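Local coordinates for protein acetyl-CoA acetyltransferase (Bacillus anthracis, PDB 3SS6) that probably catalyses the reversible condensation of two acetyl-CoA molecules into acetoacetyl-CoA, as a thiolase, at residues V180-H185 with I225-L230; G246-L251 with E319-Q324; M159-E164 with P235-D240. All blocks are in the same frame, centred on the assembly; numbering follows the deposited sequence.

Interaction 1 (V180-H185 with I225-L230); sequences VALRSH and ITAEKL. With SO4 (sulfate ion), chain D.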
loop_
_atom_site.group_PDB
_atom_site.type_symbol
_atom_site.label_atom_id
_atom_site.label_comp_id
_atom_site.label_asym_id
_atom_site.label_seq_id
_atom_site.Cartn_x
_atom_site.Cartn_y
_atom_site.Cartn_z
ATOM N N VAL A 180 -37.109 5.352 -17.530
ATOM C CA VAL A 180 -36.552 4.012 -17.669
ATOM C C VAL A 180 -36.025 3.519 -16.326
ATOM O O VAL A 180 -36.215 2.353 -15.967
ATOM C CB VAL A 180 -35.439 3.972 -18.733
ATOM C CG1 VAL A 180 -34.589 2.707 -18.587
ATOM C CG2 VAL A 180 -36.061 4.046 -20.120
ATOM N N ALA A 181 -35.380 4.409 -15.575
ATOM C CA ALA A 181 -34.834 4.033 -14.266
ATOM C C ALA A 181 -35.946 3.627 -13.300
ATOM O O ALA A 181 -35.836 2.608 -12.604
ATOM C CB ALA A 181 -34.011 5.171 -13.677
ATOM N N LEU A 182 -37.014 4.420 -13.255
ATOM C CA LEU A 182 -38.128 4.119 -12.367
ATOM C C LEU A 182 -38.779 2.803 -12.772
ATOM O O LEU A 182 -39.150 1.991 -11.920
ATOM C CB LEU A 182 -39.154 5.255 -12.368
ATOM C CG LEU A 182 -40.401 5.017 -11.519
ATOM C CD1 LEU A 182 -40.039 4.793 -10.043
ATOM C CD2 LEU A 182 -41.354 6.197 -11.682
ATOM N N ARG A 183 -38.914 2.603 -14.077
ATOM C CA ARG A 183 -39.479 1.375 -14.612
ATOM C C ARG A 183 -38.653 0.172 -14.176
ATOM O O ARG A 183 -39.202 -0.866 -13.792
ATOM C CB ARG A 183 -39.505 1.446 -16.138
ATOM C CG ARG A 183 -39.989 0.192 -16.827
ATOM C CD ARG A 183 -39.913 0.364 -18.334
ATOM N NE ARG A 183 -40.485 -0.773 -19.057
ATOM C CZ ARG A 183 -39.813 -1.866 -19.398
ATOM N NH1 ARG A 183 -38.531 -1.998 -19.073
ATOM N NH2 ARG A 183 -40.436 -2.839 -20.061
ATOM N N SER A 184 -37.333 0.325 -14.226
ATOM C CA SER A 184 -36.427 -0.773 -13.907
ATOM C C SER A 184 -36.628 -1.242 -12.468
ATOM O O SER A 184 -36.752 -2.442 -12.205
ATOM C CB SER A 184 -34.970 -0.352 -14.160
ATOM O OG SER A 184 -34.124 -1.486 -14.288
ATOM N N HIS A 185 -36.693 -0.299 -11.532
ATOM C CA HIS A 185 -36.940 -0.662 -10.140
ATOM C C HIS A 185 -38.345 -1.207 -9.954
ATOM O O HIS A 185 -38.545 -2.196 -9.254
ATOM C CB HIS A 185 -36.747 0.546 -9.224
ATOM C CG HIS A 185 -35.315 0.898 -8.990
ATOM N ND1 HIS A 185 -34.601 0.420 -7.914
ATOM C CD2 HIS A 185 -34.461 1.686 -9.690
ATOM C CE1 HIS A 185 -33.366 0.889 -7.964
ATOM N NE2 HIS A 185 -33.256 1.662 -9.031
ATOM N N ILE A 225 -37.213 4.558 -4.621
ATOM C CA ILE A 225 -36.955 5.217 -5.893
ATOM C C ILE A 225 -38.289 5.703 -6.458
ATOM O O ILE A 225 -39.201 4.912 -6.721
ATOM C CB ILE A 225 -36.254 4.287 -6.895
ATOM C CG1 ILE A 225 -34.790 4.064 -6.490
ATOM C CG2 ILE A 225 -36.312 4.866 -8.300
ATOM C CD1 ILE A 225 -33.941 5.327 -6.509
ATOM N N THR A 226 -38.404 7.018 -6.607
ATOM C CA THR A 226 -39.607 7.643 -7.141
ATOM C C THR A 226 -39.189 8.619 -8.228
ATOM O O THR A 226 -38.010 8.970 -8.332
ATOM C CB THR A 226 -40.335 8.448 -6.075
ATOM O OG1 THR A 226 -39.454 9.459 -5.553
ATOM C CG2 THR A 226 -40.806 7.538 -4.942
ATOM N N ALA A 227 -40.153 9.059 -9.031
ATOM C CA ALA A 227 -39.884 10.069 -10.046
ATOM C C ALA A 227 -39.262 11.278 -9.366
ATOM O O ALA A 227 -38.314 11.882 -9.875
ATOM C CB ALA A 227 -41.166 10.467 -10.765
ATOM N N GLU A 228 -39.789 11.608 -8.195
ATOM C CA GLU A 228 -39.331 12.768 -7.448
ATOM C C GLU A 228 -37.869 12.623 -7.050
ATOM O O GLU A 228 -37.058 13.502 -7.329
ATOM C CB GLU A 228 -40.211 13.000 -6.215
ATOM C CG GLU A 228 -39.704 14.102 -5.307
ATOM C CD GLU A 228 -40.735 14.553 -4.298
ATOM O OE1 GLU A 228 -41.886 14.067 -4.357
ATOM O OE2 GLU A 228 -40.391 15.402 -3.450
ATOM N N LYS A 229 -37.529 11.504 -6.413
ATOM C CA LYS A 229 -36.159 11.279 -5.979
ATOM C C LYS A 229 -35.173 11.296 -7.149
ATOM O O LYS A 229 -34.091 11.873 -7.046
ATOM C CB LYS A 229 -36.041 9.971 -5.195
ATOM C CG LYS A 229 -34.621 9.674 -4.734
ATOM C CD LYS A 229 -34.540 8.390 -3.928
ATOM C CE LYS A 229 -35.194 8.568 -2.572
ATOM N NZ LYS A 229 -34.443 9.541 -1.729
ATOM N N LEU A 230 -35.541 10.662 -8.260
ATOM C CA LEU A 230 -34.651 10.613 -9.423
ATOM C C LEU A 230 -34.363 12.006 -9.986
ATOM O O LEU A 230 -33.227 12.308 -10.354
ATOM C CB LEU A 230 -35.241 9.725 -10.519
ATOM C CG LEU A 230 -35.226 8.228 -10.214
ATOM C CD1 LEU A 230 -36.217 7.473 -11.121
ATOM C CD2 LEU A 230 -33.819 7.668 -10.338
HETATM S S SO4 D . -43.600 -0.663 -20.796
HETATM O O1 SO4 D . -44.972 -0.574 -21.289
HETATM O O2 SO4 D . -43.354 0.412 -19.837
HETATM O O3 SO4 D . -43.401 -1.958 -20.151
HETATM O O4 SO4 D . -42.675 -0.530 -21.917
#

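Interaction 2 (G246-L251 with E319-Q324); sequences GNASGL and EAFAAQ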
loop_
_atom_site.group_PDB
_atom_site.type_symbol
_atom_site.label_atom_id
_atom_site.label_comp_id
_atom_site.label_asym_id
_atom_site.label_seq_id
_atom_site.Cartn_x
_atom_site.Cartn_y
_atom_site.Cartn_z
ATOM N N GLY A 246 -28.722 7.531 -10.069
ATOM C CA GLY A 246 -30.046 6.930 -10.048
ATOM C C GLY A 246 -30.469 6.317 -11.368
ATOM O O GLY A 246 -31.254 5.375 -11.388
ATOM N N ASN A 247 -29.971 6.845 -12.481
ATOM C CA ASN A 247 -30.355 6.267 -13.769
ATOM C C ASN A 247 -29.217 5.490 -14.423
ATOM O O ASN A 247 -29.237 5.215 -15.625
ATOM C CB ASN A 247 -30.981 7.310 -14.714
ATOM C CG ASN A 247 -30.039 8.445 -15.045
ATOM O OD1 ASN A 247 -28.833 8.247 -15.187
ATOM N ND2 ASN A 247 -30.591 9.644 -15.196
ATOM N N ALA A 248 -28.232 5.135 -13.602
ATOM C CA ALA A 248 -27.122 4.301 -14.035
ATOM C C ALA A 248 -27.226 2.982 -13.289
ATOM O O ALA A 248 -27.823 2.923 -12.220
ATOM C CB ALA A 248 -25.807 4.980 -13.719
ATOM N N SER A 249 -26.658 1.921 -13.848
ATOM C CA SER A 249 -26.639 0.652 -13.127
ATOM C C SER A 249 -25.715 0.782 -11.921
ATOM O O SER A 249 -24.901 1.697 -11.853
ATOM C CB SER A 249 -26.165 -0.476 -14.042
ATOM O OG SER A 249 -24.845 -0.227 -14.486
ATOM N N GLY A 250 -25.831 -0.139 -10.975
ATOM C CA GLY A 250 -24.971 -0.085 -9.810
ATOM C C GLY A 250 -23.672 -0.847 -9.980
ATOM O O GLY A 250 -23.379 -1.407 -11.052
ATOM N N LEU A 251 -22.895 -0.848 -8.904
ATOM C CA LEU A 251 -21.766 -1.746 -8.729
ATOM C C LEU A 251 -22.333 -2.885 -7.883
ATOM O O LEU A 251 -22.977 -2.638 -6.858
ATOM C CB LEU A 251 -20.640 -1.039 -7.979
ATOM C CG LEU A 251 -20.132 0.283 -8.580
ATOM C CD1 LEU A 251 -19.039 0.909 -7.709
ATOM C CD2 LEU A 251 -19.633 0.071 -9.996
ATOM N N GLU A 319 -29.301 -2.807 -19.077
ATOM C CA GLU A 319 -29.221 -1.377 -18.798
ATOM C C GLU A 319 -27.923 -1.048 -18.048
ATOM O O GLU A 319 -27.916 -1.047 -16.828
ATOM C CB GLU A 319 -30.400 -0.942 -17.919
ATOM C CG GLU A 319 -31.774 -0.883 -18.587
ATOM C CD GLU A 319 -32.898 -0.900 -17.561
ATOM O OE1 GLU A 319 -32.597 -1.098 -16.360
ATOM O OE2 GLU A 319 -34.075 -0.721 -17.945
ATOM N N ALA A 320 -26.836 -0.767 -18.762
ATOM C CA ALA A 320 -25.624 -0.271 -18.124
ATOM C C ALA A 320 -25.874 1.159 -17.625
ATOM O O ALA A 320 -25.449 1.563 -16.530
ATOM C CB ALA A 320 -24.481 -0.288 -19.112
ATOM N N PHE A 321 -26.564 1.926 -18.464
ATOM C CA PHE A 321 -27.090 3.235 -18.099
ATOM C C PHE A 321 -28.430 3.306 -18.788
ATOM O O PHE A 321 -28.609 2.720 -19.855
ATOM C CB PHE A 321 -26.182 4.357 -18.606
ATOM C CG PHE A 321 -24.776 4.238 -18.121
ATOM C CD1 PHE A 321 -24.377 4.883 -16.961
ATOM C CD2 PHE A 321 -23.868 3.433 -18.796
ATOM C CE1 PHE A 321 -23.078 4.753 -16.489
ATOM C CE2 PHE A 321 -22.568 3.294 -18.330
ATOM C CZ PHE A 321 -22.174 3.962 -17.177
ATOM N N ALA A 322 -29.388 3.995 -18.184
ATOM C CA ALA A 322 -30.674 4.151 -18.850
ATOM C C ALA A 322 -30.476 4.802 -20.227
ATOM O O ALA A 322 -31.136 4.430 -21.201
ATOM C CB ALA A 322 -31.613 4.984 -17.994
ATOM N N ALA A 323 -29.566 5.771 -20.295
ATOM C CA ALA A 323 -29.301 6.501 -21.530
ATOM C C ALA A 323 -28.776 5.559 -22.602
ATOM O O ALA A 323 -29.107 5.687 -23.780
ATOM C CB ALA A 323 -28.288 7.605 -21.284
ATOM N N GLN A 324 -27.926 4.630 -22.185
ATOM C CA GLN A 324 -27.344 3.682 -23.123
ATOM C C GLN A 324 -28.424 2.758 -23.659
ATOM O O GLN A 324 -28.502 2.504 -24.870
ATOM C CB GLN A 324 -26.219 2.900 -22.437
ATOM C CG GLN A 324 -25.815 1.636 -23.151
ATOM C CD GLN A 324 -26.560 0.405 -22.661
ATOM O OE1 GLN A 324 -26.906 0.289 -21.477
ATOM N NE2 GLN A 324 -26.805 -0.528 -23.574
HETATM O O HOH W 1 -28.657 7.167 -17.980
#

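Interaction 3 (M159-E164 with P235-D240); sequences MGETAE and PAFRKD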
loop_
_atom_site.group_PDB
_atom_site.type_symbol
_atom_site.label_atom_id
_atom_site.label_comp_id
_atom_site.label_asym_id
_atom_site.label_seq_id
_atom_site.Cartn_x
_atom_site.Cartn_y
_atom_site.Cartn_z
ATOM N N MET A 159 -17.112 4.904 -18.159
ATOM C CA MET A 159 -18.257 4.406 -18.917
ATOM C C MET A 159 -19.411 5.412 -18.891
ATOM O O MET A 159 -20.136 5.557 -19.875
ATOM C CB MET A 159 -18.725 3.061 -18.369
ATOM C CG MET A 159 -17.712 1.916 -18.498
ATOM S SD MET A 159 -17.222 1.592 -20.209
ATOM C CE MET A 159 -15.626 2.410 -20.247
ATOM N N GLY A 160 -19.570 6.113 -17.769
ATOM C CA GLY A 160 -20.628 7.108 -17.637
ATOM C C GLY A 160 -20.486 8.258 -18.615
ATOM O O GLY A 160 -21.480 8.827 -19.084
ATOM N N GLU A 161 -19.244 8.619 -18.922
ATOM C CA GLU A 161 -19.002 9.638 -19.936
ATOM C C GLU A 161 -19.388 9.130 -21.330
ATOM O O GLU A 161 -19.941 9.885 -22.124
ATOM C CB GLU A 161 -17.545 10.118 -19.901
ATOM C CG GLU A 161 -17.094 10.564 -18.516
ATOM C CD GLU A 161 -15.646 11.020 -18.482
ATOM O OE1 GLU A 161 -14.840 10.387 -17.757
ATOM O OE2 GLU A 161 -15.324 12.017 -19.170
ATOM N N THR A 162 -19.122 7.855 -21.625
ATOM C CA THR A 162 -19.531 7.305 -22.920
ATOM C C THR A 162 -21.055 7.314 -23.030
ATOM O O THR A 162 -21.608 7.438 -24.119
ATOM C CB THR A 162 -18.981 5.871 -23.191
ATOM O OG1 THR A 162 -19.721 4.900 -22.434
ATOM C CG2 THR A 162 -17.500 5.786 -22.827
ATOM N N ALA A 163 -21.726 7.196 -21.886
ATOM C CA ALA A 163 -23.176 7.287 -21.845
ATOM C C ALA A 163 -23.626 8.700 -22.206
ATOM O O ALA A 163 -24.568 8.876 -22.989
ATOM C CB ALA A 163 -23.707 6.871 -20.468
ATOM N N GLU A 164 -22.940 9.706 -21.660
ATOM C CA GLU A 164 -23.283 11.090 -21.968
ATOM C C GLU A 164 -23.056 11.371 -23.445
ATOM O O GLU A 164 -23.744 12.197 -24.035
ATOM C CB GLU A 164 -22.483 12.079 -21.112
ATOM C CG GLU A 164 -22.963 12.224 -19.662
ATOM C CD GLU A 164 -24.228 13.068 -19.524
ATOM O OE1 GLU A 164 -24.727 13.577 -20.550
ATOM O OE2 GLU A 164 -24.718 13.224 -18.382
ATOM N N PRO A 235 -25.981 15.367 -11.688
ATOM C CA PRO A 235 -25.340 14.635 -12.787
ATOM C C PRO A 235 -23.993 14.092 -12.325
ATOM O O PRO A 235 -23.275 14.791 -11.604
ATOM C CB PRO A 235 -25.138 15.712 -13.857
ATOM C CG PRO A 235 -26.098 16.803 -13.498
ATOM C CD PRO A 235 -26.167 16.790 -12.003
ATOM N N ALA A 236 -23.655 12.874 -12.743
ATOM C CA ALA A 236 -22.480 12.183 -12.216
ATOM C C ALA A 236 -21.235 12.277 -13.097
ATOM O O ALA A 236 -20.121 12.034 -12.621
ATOM C CB ALA A 236 -22.816 10.722 -11.938
ATOM N N PHE A 237 -21.422 12.533 -14.383
ATOM C CA PHE A 237 -20.289 12.557 -15.294
ATOM C C PHE A 237 -19.991 13.844 -16.054
ATOM O O PHE A 237 -18.885 14.026 -16.534
ATOM C CB PHE A 237 -20.402 11.373 -16.249
ATOM C CG PHE A 237 -20.609 10.071 -15.548
ATOM C CD1 PHE A 237 -19.537 9.349 -15.075
ATOM C CD2 PHE A 237 -21.875 9.586 -15.332
ATOM C CE1 PHE A 237 -19.728 8.173 -14.416
ATOM C CE2 PHE A 237 -22.068 8.414 -14.674
ATOM C CZ PHE A 237 -20.997 7.701 -14.218
ATOM N N ARG A 238 -20.979 14.717 -16.178
ATOM C CA ARG A 238 -20.773 15.988 -16.853
ATOM C C ARG A 238 -21.560 17.078 -16.160
ATOM O O ARG A 238 -22.684 16.852 -15.724
ATOM C CB ARG A 238 -21.169 15.906 -18.329
ATOM C CG ARG A 238 -20.018 15.509 -19.228
ATOM C CD ARG A 238 -20.436 15.268 -20.665
ATOM N NE ARG A 238 -19.449 14.430 -21.335
ATOM C CZ ARG A 238 -19.560 13.969 -22.575
ATOM N NH1 ARG A 238 -20.621 14.264 -23.309
ATOM N NH2 ARG A 238 -18.599 13.209 -23.078
ATOM N N LYS A 239 -20.991 18.276 -16.080
ATOM C CA LYS A 239 -21.708 19.386 -15.476
ATOM C C LYS A 239 -22.868 19.627 -16.435
ATOM O O LYS A 239 -22.698 19.513 -17.647
ATOM C CB LYS A 239 -20.822 20.625 -15.385
ATOM N N ASP A 240 -24.044 19.949 -15.915
ATOM C CA ASP A 240 -25.196 20.167 -16.783
ATOM C C ASP A 240 -25.557 18.901 -17.555
ATOM O O ASP A 240 -26.235 18.966 -18.582
ATOM C CB ASP A 240 -24.931 21.319 -17.759
ATOM C CG ASP A 240 -24.710 22.644 -17.052
ATOM O OD1 ASP A 240 -25.172 22.790 -15.900
ATOM O OD2 ASP A 240 -24.077 23.542 -17.649
HETATM O O HOH W 2 -15.795 12.591 -21.552
HETATM O O HOH W 3 -23.687 13.221 -15.921
#

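Interaction 1 (V180-H185 with I225-L230)
Thr-226 OG1 accepts a nearly straight bond from Lys-229 N at 2.9 Å (170°), capping the short helix 227-231, and Thr-226 CA lies beside Leu-182 CD1. The contact is mostly aliphatic, with one CH-pi contact on an imidazole face and one methyl against a backbone carbonyl. CG1 of Ile-225 sits over the centre of the His-185 imidazole, 3.8 Å from the ring centroid and 8° off its normal. The two side chains cross at about a right angle. The ring is further fixed at ND1, which accepts from Arg-222 N. Leu-182 CG stands anti to the backbone N (chi1 177°), which swings both methyls toward residues 225-227. CD1 comes within 3.4 Å of Ile-225 O, and CD2 faces Ala-227 CB at 4.4 Å. Leu-230 reaches in from the short helix. Its CD1 is 3.9 Å from Leu-182 CB and 4.1 Å from Ala-181 CB. Elsewhere on helix 174-194, Arg-183 NH2 donates to O3 of a sulfate, probably from the crystallisation liquor, and NE makes two weak bonds to it. The short helix thus covers one flank of helix 174-194, while Ala-181 and His-185 also touch Val-346 of helix 345-348.

Interaction 2 (G246-L251 with E319-Q324)
Residues 247-249 and 320-322 run antiparallel, joined by a single beta bridge between Ala-248 and Phe-321, with a CA to CA distance of 4.2 Å. Two backbone bonds make the bridge. Ala-322 N gives to Asn-247 O at 2.8 Å, almost straight at the hydrogen (170°) and nearly along the C=O axis. Ser-249 N gives to Ala-320 O at 3.0 Å, from above the carbonyl plane. A water accepts from Ala-323 N and can donate to Asn-247 O, a second, water-mediated link from this loop carbonyl to the first turn of helix 322-332.

The side chains pack closely. Ala-248 CB lies 3.5 Å from CD1 of the Phe-321 ring, which it meets obliquely. Asn-247 CB meets Ala-322 CB at 4.1 Å. The Asn-247 amide turns elsewhere, to Thr-244, Ser-242 and Asp-178. Ser-249 OG takes the crowded position between backbone N and carbonyl carbon (chi1 62°), which leaves it 2.8 Å from Ala-320 O. Ser-249 CB presses to 3.3 Å from Glu-319 O, a buried carbonyl without a polar partner in the model. Gln-324 reaches back to the residues before its helix: OE1 accepts from Ala-320 N at 2.9 Å and weakly from Phe-321 N.

Ser-249 also touches His-350 in the Gly-His-Pro sequence. Glu-319, Ala-320 and Phe-321 belong to the Asn-Glu-Ala-Phe sequence known from thiolases. The bridge joins a loop of the N-terminal thiolase domain to a C-terminal signature loop that, in this family, borders the catalytic pocket.

Interaction 3 (M159-E164 with P235-D240)
Gly-160 and Phe-237 make the aromatic part of the contact. The ring lies flat over the helix backbone, with Gly-160 CA above its centre. The CA is 3.3 Å from the ring centroid and only 3° off the normal, a close CH-pi contact. Phe-237 CG stands anti to its carbonyl carbon (chi1 -51°), which lays the ring over this turn. Gly-160 has no side chain on the flank facing the ring, and the ring comes directly onto its CA. Glu-161 adds its aliphatic stem, with CG 4.1 Å from Phe-237 CB.

An aliphatic contact on a charged plane comes next. Glu-164 CB lies over one face of the Arg-238 guanidinium, offset toward its rim, 3.6 Å from NH1. The two side chains pass side by side, pointing opposite ways. Their charged ends do not meet: Glu-164 OE1 stays 5.0 Å from Arg-238 NH1. Arg-238 instead makes a salt bridge to Glu-168 and a hydrogen bond to Asn-165.

Water supplies the polar links. One water accepts from Arg-238 NH2 at 3.3 Å, in the plane of the guanidinium. It also lies by Glu-161 OE2, but so close that this bond is doubtful. Glu-161 OE1 accepts from Met-158 N. Another water gives to Glu-164 OE2 at 2.7 Å and accepts from Phe-237 N at 2.8 Å. The same OE2 also accepts from the backbone N of Ser-242 and of Val-243.

Phe-237 and Arg-238 thus lay the loop against the first turns of helix 159-170, on the way from helix 227-231 to strand 252-262.

Overall arrangement
Interaction 2 is the buried contact and lies between the other two, about 11 Å from each, centre to centre. It touches both. Ser-184 OG of interaction 1 probably hydrogen bonds to Glu-319 OE1, and the Phe-321 ring packs on Met-159, Gly-160 and Ala-163 of interaction 3. Interactions 1 and 3 are partly buried and do not meet; each sets a piece of the 225-240 region against one of two successive helices, 174-194 and 159-170. Their chemistry follows their places. Interaction 1 is mainly aliphatic with one imidazole face, interaction 3 mixes a ring, charged groups and bridging water, and interaction 2 relies on direct backbone bonds between the N- and C-terminal thiolase domains.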